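Side-chain contact in YycN protein (Bacillus subtilis, PDB 1ON0), which is probably an acyltransferase of the GNAT family, built as a homodimer, whose substrate is not established: residues Lys66-Glu69 with Lys70-Val73. Numbering follows the deposited sequence.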
ATOM      1  N   LYS B  66     -14.042   8.388  -0.014  1.00 20.30           N
ATOM      2  CA  LYS B  66     -14.473   7.014  -0.241  1.00 21.73           C
ATOM      3  C   LYS B  66     -13.576   6.291  -1.245  1.00 22.79           C
ATOM      4  O   LYS B  66     -13.105   6.891  -2.208  1.00 21.62           O
ATOM      5  CB  LYS B  66     -15.919   6.980  -0.752  1.00 26.11           C
ATOM      6  CG  LYS B  66     -16.979   7.392   0.269  1.00 28.60           C
ATOM      7  CD  LYS B  66     -18.353   6.956  -0.218  1.00 31.36           C
ATOM      8  CE  LYS B  66     -19.456   7.320   0.748  1.00 33.91           C
ATOM      9  NZ  LYS B  66     -20.753   6.738   0.277  1.00 34.66           N
ATOM     10  N   LEU B  67     -13.344   5.000  -1.016  1.00 29.91           N
ATOM     11  CA  LEU B  67     -12.510   4.193  -1.912  1.00 32.11           C
ATOM     12  C   LEU B  67     -13.496   3.587  -2.895  1.00 33.47           C
ATOM     13  O   LEU B  67     -13.175   3.275  -4.046  1.00 34.69           O
ATOM     14  CB  LEU B  67     -11.792   3.100  -1.104  1.00 30.14           C
ATOM     15  CG  LEU B  67     -10.618   2.251  -1.620  1.00 31.71           C
ATOM     16  CD1 LEU B  67     -11.106   0.852  -1.919  1.00 29.84           C
ATOM     17  CD2 LEU B  67      -9.953   2.891  -2.827  1.00 30.53           C
ATOM     18  N   ASN B  68     -14.720   3.450  -2.420  1.00 29.99           N
ATOM     19  CA  ASN B  68     -15.791   2.898  -3.208  1.00 31.34           C
ATOM     20  C   ASN B  68     -17.045   3.237  -2.433  1.00 33.79           C
ATOM     21  O   ASN B  68     -16.982   3.932  -1.413  1.00 34.06           O
ATOM     22  CB  ASN B  68     -15.622   1.381  -3.361  1.00 28.39           C
ATOM     23  CG  ASN B  68     -15.318   0.695  -2.050  1.00 29.72           C
ATOM     24  OD1 ASN B  68     -16.156   0.652  -1.160  1.00 31.39           O
ATOM     25  ND2 ASN B  68     -14.105   0.164  -1.920  1.00 28.84           N
ATOM     26  N   GLU B  69     -18.185   2.752  -2.898  1.00 35.05           N
ATOM     27  CA  GLU B  69     -19.434   3.061  -2.237  1.00 35.28           C
ATOM     28  C   GLU B  69     -19.596   2.442  -0.876  1.00 36.12           C
ATOM     29  O   GLU B  69     -20.634   2.603  -0.249  1.00 38.73           O
ATOM     30  CB  GLU B  69     -20.591   2.655  -3.145  1.00 40.11           C
ATOM     31  CG  GLU B  69     -20.486   3.318  -4.485  1.00 41.01           C
ATOM     32  CD  GLU B  69     -20.352   4.824  -4.349  1.00 40.46           C
ATOM     33  OE1 GLU B  69     -19.831   5.456  -5.289  1.00 41.73           O
ATOM     34  OE2 GLU B  69     -20.771   5.369  -3.302  1.00 39.89           O
ATOM     35  N   LYS B  70     -18.575   1.745  -0.400  1.00 37.93           N
ATOM     36  CA  LYS B  70     -18.689   1.097   0.901  1.00 38.48           C
ATOM     37  C   LYS B  70     -17.605   1.535   1.872  1.00 36.85           C
ATOM     38  O   LYS B  70     -17.881   1.865   3.026  1.00 39.62           O
ATOM     39  CB  LYS B  70     -18.633  -0.427   0.734  1.00 44.68           C
ATOM     40  CG  LYS B  70     -19.927  -1.168   1.081  1.00 49.08           C
ATOM     41  CD  LYS B  70     -20.036  -1.513   2.576  1.00 50.53           C
ATOM     42  CE  LYS B  70     -21.285  -2.360   2.860  1.00 53.17           C
ATOM     43  NZ  LYS B  70     -21.370  -2.873   4.259  1.00 53.14           N
ATOM     44  N   ASP B  71     -16.371   1.552   1.393  1.00 31.92           N
ATOM     45  CA  ASP B  71     -15.257   1.919   2.232  1.00 28.08           C
ATOM     46  C   ASP B  71     -14.973   3.405   2.313  1.00 26.86           C
ATOM     47  O   ASP B  71     -14.450   3.998   1.373  1.00 26.95           O
ATOM     48  CB  ASP B  71     -14.014   1.160   1.776  1.00 24.82           C
ATOM     49  CG  ASP B  71     -14.185  -0.342   1.906  1.00 23.08           C
ATOM     50  OD1 ASP B  71     -14.369  -1.029   0.885  1.00 22.40           O
ATOM     51  OD2 ASP B  71     -14.161  -0.843   3.044  1.00 24.54           O
ATOM     52  N   ILE B  72     -15.325   3.998   3.452  1.00 26.66           N
ATOM     53  CA  ILE B  72     -15.083   5.412   3.684  1.00 26.12           C
ATOM     54  C   ILE B  72     -13.738   5.504   4.396  1.00 25.02           C
ATOM     55  O   ILE B  72     -13.654   5.361   5.614  1.00 28.67           O
ATOM     56  CB  ILE B  72     -16.180   6.038   4.557  1.00 23.90           C
ATOM     57  CG1 ILE B  72     -17.553   5.727   3.967  1.00 22.54           C
ATOM     58  CG2 ILE B  72     -15.979   7.564   4.616  1.00 24.58           C
ATOM     59  CD1 ILE B  72     -18.712   5.903   4.960  1.00 22.84           C
ATOM     60  N   VAL B  73     -12.693   5.742   3.610  1.00 24.20           N
ATOM     61  CA  VAL B  73     -11.317   5.815   4.091  1.00 22.01           C
ATOM     62  C   VAL B  73     -10.958   6.982   5.016  1.00 21.11           C
ATOM     63  O   VAL B  73     -10.066   6.848   5.874  1.00 19.34           O
ATOM     64  CB  VAL B  73     -10.347   5.820   2.901  1.00 20.10           C
ATOM     65  CG1 VAL B  73     -10.638   4.625   1.998  1.00 20.15           C
ATOM     66  CG2 VAL B  73     -10.477   7.115   2.114  1.00 18.67           C
TER
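With CG set between its own backbone N and carbonyl carbon (chi1 47°), the side chain of Asn-68 folds back over the turn, while Asp-71, its CG opposite the carbonyl carbon (chi1 -62°), brings its carboxylate up to the amide. Asn-68 OD1 takes two backbone N-H groups: Lys-70 N at 2.8 Å, in the carbonyl plane on a lone pair, and Asp-71 N at 2.7 Å, straighter at hydrogen but above that plane. The bond from Lys-70 N closes an Asx turn; asparagine suits the place because its oxygen accepts for the turn while ND2 donates to the anti lone pair of Asp-71 OD1 at 3.1 Å, across planes 79° apart, which a second carboxylate could not do. An alanine here is likely to leave the N-H groups of Lys-70 and Asp-71 without their acceptor and Asp-71 OD1 without its amide donor, setting the turn freer to move. The hairpin linking strands 60-66 and 72-79 is closed by a nearly linear bond from Leu-67 N to Asp-71 O, 2.8 Å long. Beyond it, Leu-67 CB packs on Val-73 CG1 at 3.6 Å. The extended methylenes of Lys-66 run beside Ile-72, apolar stem against branched chain. Asp-71 OD2 is hydrogen-bonded to Tyr-100 OH and forms a salt bridge with NH1 of Arg-53 of the second subunit. The buried carboxylate is therefore probably stabilised as an anion, and its salt bridge joins the turn to that subunit.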